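Local coordinates for protein succinate--CoA ligase subunit alpha (Campylobacter jejuni, PDB 6MEL) that belongs to the succinate--CoA ligase alpha subunits, pairing a Rossmann-type CoA-binding domain with a CoA-ligase domain, at residues Ile151-Thr156 / Ser213-Ala218; Leu186-Leu191 / Ile204-Glu209. All blocks are in the same frame, centred on the assembly; numbering follows the deposited sequence. Where two conformers were deposited one is given.

Contact 1: residues Ile151-Thr156 / Ser213-Ala218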
loop_
_atom_site.group_PDB
_atom_site.type_symbol
_atom_site.label_atom_id
_atom_site.label_comp_id
_atom_site.label_asym_id
_atom_site.label_seq_id
_atom_site.Cartn_x
_atom_site.Cartn_y
_atom_site.Cartn_z
ATOM N N ILE A 151 -2.152 18.116 -6.755
ATOM C CA ILE A 151 -2.187 17.293 -5.564
ATOM C C ILE A 151 -2.157 15.847 -6.023
ATOM O O ILE A 151 -2.998 15.487 -6.810
ATOM C CB ILE A 151 -3.452 17.549 -4.727
ATOM C CG1 ILE A 151 -3.680 19.032 -4.432
ATOM C CG2 ILE A 151 -3.422 16.732 -3.438
ATOM C CD1 ILE A 151 -5.123 19.346 -4.122
ATOM N N SER A 152 -1.192 15.047 -5.542
ATOM C CA SER A 152 -1.001 13.693 -6.099
ATOM C C SER A 152 -0.558 12.680 -5.031
ATOM O O SER A 152 0.372 12.935 -4.267
ATOM C CB SER A 152 -0.024 13.748 -7.224
ATOM O OG SER A 152 0.199 12.473 -7.792
ATOM N N LYS A 153 -1.162 11.493 -5.095
ATOM C CA LYS A 153 -0.769 10.371 -4.274
ATOM C C LYS A 153 0.438 9.634 -4.884
ATOM O O LYS A 153 0.933 8.620 -4.278
ATOM C CB LYS A 153 -1.906 9.363 -4.158
ATOM C CG LYS A 153 -2.959 9.593 -3.079
ATOM C CD LYS A 153 -4.025 8.534 -3.165
ATOM C CE LYS A 153 -5.055 8.675 -2.073
ATOM N NZ LYS A 153 -6.087 7.618 -2.169
ATOM N N SER A 154 0.949 10.101 -6.029
ATOM C CA SER A 154 2.099 9.413 -6.645
ATOM C C SER A 154 3.303 10.336 -6.887
ATOM O O SER A 154 3.275 11.547 -6.585
ATOM C CB SER A 154 1.723 8.630 -7.869
ATOM O OG SER A 154 0.620 9.136 -8.520
ATOM N N GLY A 155 4.396 9.701 -7.347
ATOM C CA GLY A 155 5.656 10.375 -7.678
ATOM C C GLY A 155 5.769 10.698 -9.169
ATOM O O GLY A 155 5.396 11.802 -9.638
ATOM N N THR A 156 6.260 9.734 -9.950
ATOM C CA THR A 156 6.521 9.968 -11.379
ATOM C C THR A 156 5.259 10.381 -12.150
ATOM O O THR A 156 5.357 11.154 -13.104
ATOM C CB THR A 156 7.201 8.744 -12.012
ATOM O OG1 THR A 156 6.420 7.577 -11.774
ATOM C CG2 THR A 156 8.593 8.582 -11.436
ATOM N N SER A 213 -11.152 5.998 0.430
ATOM C CA SER A 213 -12.257 6.734 -0.232
ATOM C C SER A 213 -12.048 8.243 -0.131
ATOM O O SER A 213 -13.000 9.004 -0.235
ATOM C CB SER A 213 -13.600 6.304 0.364
ATOM O OG SER A 213 -13.601 6.573 1.753
ATOM N N LEU A 214 -10.797 8.691 0.014
ATOM C CA LEU A 214 -10.523 10.157 0.105
ATOM C C LEU A 214 -11.093 10.889 -1.124
ATOM O O LEU A 214 -11.678 11.994 -0.981
ATOM C CB LEU A 214 -9.018 10.434 0.237
ATOM C CG LEU A 214 -8.393 10.168 1.614
ATOM C CD1 LEU A 214 -6.905 10.436 1.548
ATOM C CD2 LEU A 214 -9.020 11.020 2.730
ATOM N N GLU A 215 -10.919 10.298 -2.310
ATOM C CA GLU A 215 -11.300 10.972 -3.558
ATOM C C GLU A 215 -12.839 11.027 -3.697
ATOM O O GLU A 215 -13.369 11.960 -4.294
ATOM C CB GLU A 215 -10.618 10.297 -4.756
ATOM C CG GLU A 215 -9.092 10.336 -4.707
ATOM C CD GLU A 215 -8.447 9.123 -4.058
ATOM O OE1 GLU A 215 -9.110 8.464 -3.217
ATOM O OE2 GLU A 215 -7.299 8.810 -4.408
ATOM N N VAL A 216 -13.558 10.048 -3.149
ATOM C CA VAL A 216 -15.054 10.071 -3.132
ATOM C C VAL A 216 -15.516 11.225 -2.231
ATOM O O VAL A 216 -16.248 12.083 -2.659
ATOM C CB VAL A 216 -15.654 8.739 -2.636
ATOM C CG1 VAL A 216 -17.197 8.783 -2.491
ATOM C CG2 VAL A 216 -15.239 7.593 -3.530
ATOM N N GLU A 217 -15.018 11.267 -0.995
ATOM C CA GLU A 217 -15.356 12.324 -0.038
ATOM C C GLU A 217 -14.977 13.706 -0.575
ATOM O O GLU A 217 -15.711 14.671 -0.295
ATOM C CB GLU A 217 -14.706 12.103 1.334
ATOM C CG GLU A 217 -15.267 10.876 2.054
ATOM C CD GLU A 217 -14.386 10.275 3.148
ATOM O OE1 GLU A 217 -13.354 10.890 3.520
ATOM O OE2 GLU A 217 -14.735 9.176 3.642
ATOM N N ALA A 218 -13.859 13.807 -1.317
ATOM C CA ALA A 218 -13.423 15.096 -1.898
ATOM C C ALA A 218 -14.463 15.649 -2.894
ATOM O O ALA A 218 -14.544 16.835 -3.096
ATOM C CB ALA A 218 -12.089 14.964 -2.595
HETATM O O HOH W 1 -8.122 7.196 -0.049
#
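Across this contact the backbones stay well apart, with the nearest pair of CA atoms, those of Lys153 and Glu215, 10.6 Å from each other, so that side chains have to bridge the gap. They do so from opposite directions. Lys153 has CG anti to its carbonyl carbon (chi1 -85°) and is fully extended beyond it, which carries its ammonium the whole way to the start of helix 214-225. The Glu215 chain bends at chi2 (93°), bringing its carboxylate nearer than its CB direction alone would. Lys153 NZ then forms a salt bridge with Glu215 OE2 at 2.8 Å, meeting this oxygen on the syn side but 31° out of the carboxylate plane. Glu215 OE1 is farther from Lys153 NZ, at 3.3 Å, and forms a salt bridge with Lys262 instead, while OE2 also accepts from the backbone N of Glu209. The buried carboxylate thus lies between two lysines, an environment that probably stabilises its negative charge. A water extends the link: it accepts from Lys153 NZ at 3.0 Å and from Leu214 N at 3.1 Å, satisfying an amide of the first helical turn. Apolar contact is slight, the Lys153 CE to Leu214 CD1 distance being 4.4 Å. Behind the lysine the chain is held in an ST turn, Ser154 N donating to Ser152 OG at 3.0 Å, before Gly155, the N-cap residue of helix 156-167. Strand 148-152 ends here, and helix 214-225 begins after strand 203-209, its neighbour in the sheet. Joining a strand's C-terminal end to a helix N terminus is what one finds along the C-terminal edge of a parallel, flavodoxin-like alpha/beta fold, here that of the CoA-ligase domain.

Contact 2: residues Leu186-Leu191 / Ile204-Glu209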
loop_
_atom_site.group_PDB
_atom_site.type_symbol
_atom_site.label_atom_id
_atom_site.label_comp_id
_atom_site.label_asym_id
_atom_site.label_seq_id
_atom_site.Cartn_x
_atom_site.Cartn_y
_atom_site.Cartn_z
ATOM N N LEU A 186 -1.815 15.809 5.193
ATOM C CA LEU A 186 -2.638 16.682 4.386
ATOM C C LEU A 186 -3.045 15.946 3.096
ATOM O O LEU A 186 -2.237 15.242 2.457
ATOM C CB LEU A 186 -1.858 17.948 4.030
ATOM C CG LEU A 186 -1.461 18.868 5.176
ATOM C CD1 LEU A 186 -0.604 20.009 4.662
ATOM C CD2 LEU A 186 -2.670 19.413 5.910
ATOM N N ALA A 187 -4.303 16.115 2.693
ATOM C CA ALA A 187 -4.793 15.488 1.469
ATOM C C ALA A 187 -5.618 16.486 0.631
ATOM O O ALA A 187 -5.366 17.664 0.652
ATOM C CB ALA A 187 -5.562 14.254 1.856
ATOM N N TYR A 188 -6.628 15.999 -0.089
ATOM C CA TYR A 188 -7.322 16.800 -1.092
ATOM C C TYR A 188 -8.045 17.974 -0.431
ATOM O O TYR A 188 -7.929 19.111 -0.884
ATOM C CB TYR A 188 -8.305 15.933 -1.902
ATOM C CG TYR A 188 -7.613 14.790 -2.588
ATOM C CD1 TYR A 188 -6.745 15.011 -3.647
ATOM C CD2 TYR A 188 -7.731 13.493 -2.109
ATOM C CE1 TYR A 188 -6.040 13.977 -4.230
ATOM C CE2 TYR A 188 -7.039 12.448 -2.691
ATOM C CZ TYR A 188 -6.203 12.686 -3.764
ATOM O OH TYR A 188 -5.566 11.635 -4.374
ATOM N N LYS A 189 -8.796 17.724 0.641
ATOM C CA LYS A 189 -9.664 18.787 1.207
ATOM C C LYS A 189 -8.837 19.979 1.671
ATOM O O LYS A 189 -9.155 21.099 1.335
ATOM C CB LYS A 189 -10.436 18.300 2.431
ATOM C CG LYS A 189 -11.549 17.333 2.090
ATOM C CD LYS A 189 -12.301 16.832 3.311
ATOM C CE LYS A 189 -13.581 16.175 2.829
ATOM N NZ LYS A 189 -14.254 15.446 3.928
ATOM N N GLU A 190 -7.789 19.711 2.459
ATOM C CA GLU A 190 -6.968 20.763 3.052
ATOM C C GLU A 190 -6.229 21.528 1.953
ATOM O O GLU A 190 -6.156 22.760 1.976
ATOM C CB GLU A 190 -5.933 20.187 4.020
ATOM C CG GLU A 190 -6.543 19.451 5.212
ATOM C CD GLU A 190 -6.880 17.964 5.050
ATOM O OE1 GLU A 190 -6.802 17.321 3.914
ATOM O OE2 GLU A 190 -7.209 17.410 6.093
ATOM N N LEU A 191 -5.668 20.796 0.982
ATOM C CA LEU A 191 -4.870 21.428 -0.036
ATOM C C LEU A 191 -5.749 22.142 -1.066
ATOM O O LEU A 191 -5.376 23.206 -1.572
ATOM C CB LEU A 191 -3.954 20.385 -0.674
ATOM C CG LEU A 191 -2.892 19.840 0.280
ATOM C CD1 LEU A 191 -2.075 18.748 -0.378
ATOM C CD2 LEU A 191 -1.975 20.949 0.731
ATOM N N ILE A 204 -6.878 23.353 -10.429
ATOM C CA ILE A 204 -6.180 22.325 -9.687
ATOM C C ILE A 204 -6.335 20.978 -10.389
ATOM O O ILE A 204 -7.458 20.605 -10.780
ATOM C CB ILE A 204 -6.698 22.236 -8.246
ATOM C CG1 ILE A 204 -6.629 23.584 -7.524
ATOM C CG2 ILE A 204 -5.906 21.194 -7.495
ATOM C CD1 ILE A 204 -7.950 24.229 -7.343
ATOM N N VAL A 205 -5.217 20.269 -10.523
ATOM C CA VAL A 205 -5.204 18.861 -10.927
ATOM C C VAL A 205 -5.061 18.006 -9.661
ATOM O O VAL A 205 -4.096 18.167 -8.913
ATOM C CB VAL A 205 -4.061 18.586 -11.909
ATOM C CG1 VAL A 205 -3.966 17.101 -12.271
ATOM C CG2 VAL A 205 -4.183 19.442 -13.171
ATOM N N MET A 206 -5.978 17.058 -9.468
ATOM C CA MET A 206 -5.887 16.078 -8.411
ATOM C C MET A 206 -5.645 14.706 -9.052
ATOM O O MET A 206 -6.327 14.306 -9.999
ATOM C CB MET A 206 -7.107 16.083 -7.464
ATOM C CG MET A 206 -8.423 15.786 -8.126
ATOM S SD MET A 206 -9.769 15.795 -6.916
ATOM C CE MET A 206 -9.641 14.171 -6.181
ATOM N N ILE A 207 -4.600 14.029 -8.567
ATOM C CA ILE A 207 -4.201 12.699 -9.047
ATOM C C ILE A 207 -4.376 11.729 -7.880
ATOM O O ILE A 207 -3.750 11.914 -6.837
ATOM C CB ILE A 207 -2.747 12.639 -9.551
ATOM C CG1 ILE A 207 -2.379 13.762 -10.524
ATOM C CG2 ILE A 207 -2.470 11.270 -10.146
ATOM C CD1 ILE A 207 -3.006 13.608 -11.884
ATOM N N GLY A 208 -5.235 10.719 -8.076
ATOM C CA GLY A 208 -5.497 9.759 -7.051
ATOM C C GLY A 208 -5.206 8.371 -7.534
ATOM O O GLY A 208 -4.670 8.193 -8.640
ATOM N N GLU A 209 -5.567 7.404 -6.692
ATOM C CA GLU A 209 -5.480 6.014 -7.028
ATOM C C GLU A 209 -6.422 5.194 -6.145
ATOM O O GLU A 209 -7.035 5.712 -5.218
ATOM C CB GLU A 209 -4.031 5.529 -6.974
ATOM C CG GLU A 209 -3.357 5.624 -5.636
ATOM C CD GLU A 209 -1.831 5.485 -5.663
ATOM O OE1 GLU A 209 -1.199 6.096 -6.529
ATOM O OE2 GLU A 209 -1.286 4.761 -4.784
#
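Unusually for a strand carbonyl, Ile207 O takes a hydrogen bond from a side-chain hydroxyl, Tyr188 OH, at 3.1 Å. The donor stands above the carbonyl plane, 42° out of it, with a C=O...donor angle of 111°, so the approach is not along a lone pair. The same carbonyl is engaged with the backbone of Lys153, just past the end of neighbouring strand 148-152, which is consistent with the hydroxyl arriving from above the sheet. Because Gly208 has no side chain, Tyr188 OH also comes within 3.3 Å of Gly208 CA. The ring is directed there by chi1 of -58°, with CG anti to the carbonyl carbon. Helix 188-197 leads from strand 172-177 to strand 203-209, and since strand 148-152 lies between these two parallel strands, the connection is a beta-alpha-beta crossover that passes over one strand; Tyr188, in the first turn of its helix, reaches from the helix layer down onto the sheet. Met206 rises from the strand to meet it, the two side chains crossing at about a right angle. Its methyl CE lies over one ring face, 4.1 Å from the Tyr188 ring centroid and offset toward the rim, a CH-pi contact. Met206 SD is more oblique, 5.2 Å from that centroid, which makes this a Met-aromatic contact as well. Lower on the chain, Met206 CB is 4.0 Å from Tyr188 CD1, so both ends of the methionine side chain meet the ring. At the helix start, Glu190 OE1 accepts from Ala187 N at 3.0 Å, from above the carboxylate plane, so the N3 side chain holds the amide of the N-cap residue. Around the pair, Ile151 and Ala218 touch Tyr188, while Ile222, Val230 and Ala232 pack on Met206.

Overall arrangement
From the N terminus, the chain first enters contact 1 at 151-156, where strand 148-152 ends, and returns to it only at 213-218, closing a long loop. Contact 2 is nested inside that loop: its first segment, 186-191, starts helix 188-197, and its second segment, on strand 203-209 just ahead of helix 214-225, closes a shorter loop. The two contacts have centres about 5 Å apart. Adjacent strands join them, Ile151 O lying 2.8 Å from Ile207 N in a probable backbone hydrogen bond. Glu215 OE2 and Tyr188 OH are in packing contact at 3.3 Å. Together they tie two strands of one parallel sheet region to the N-terminal ends of two helices.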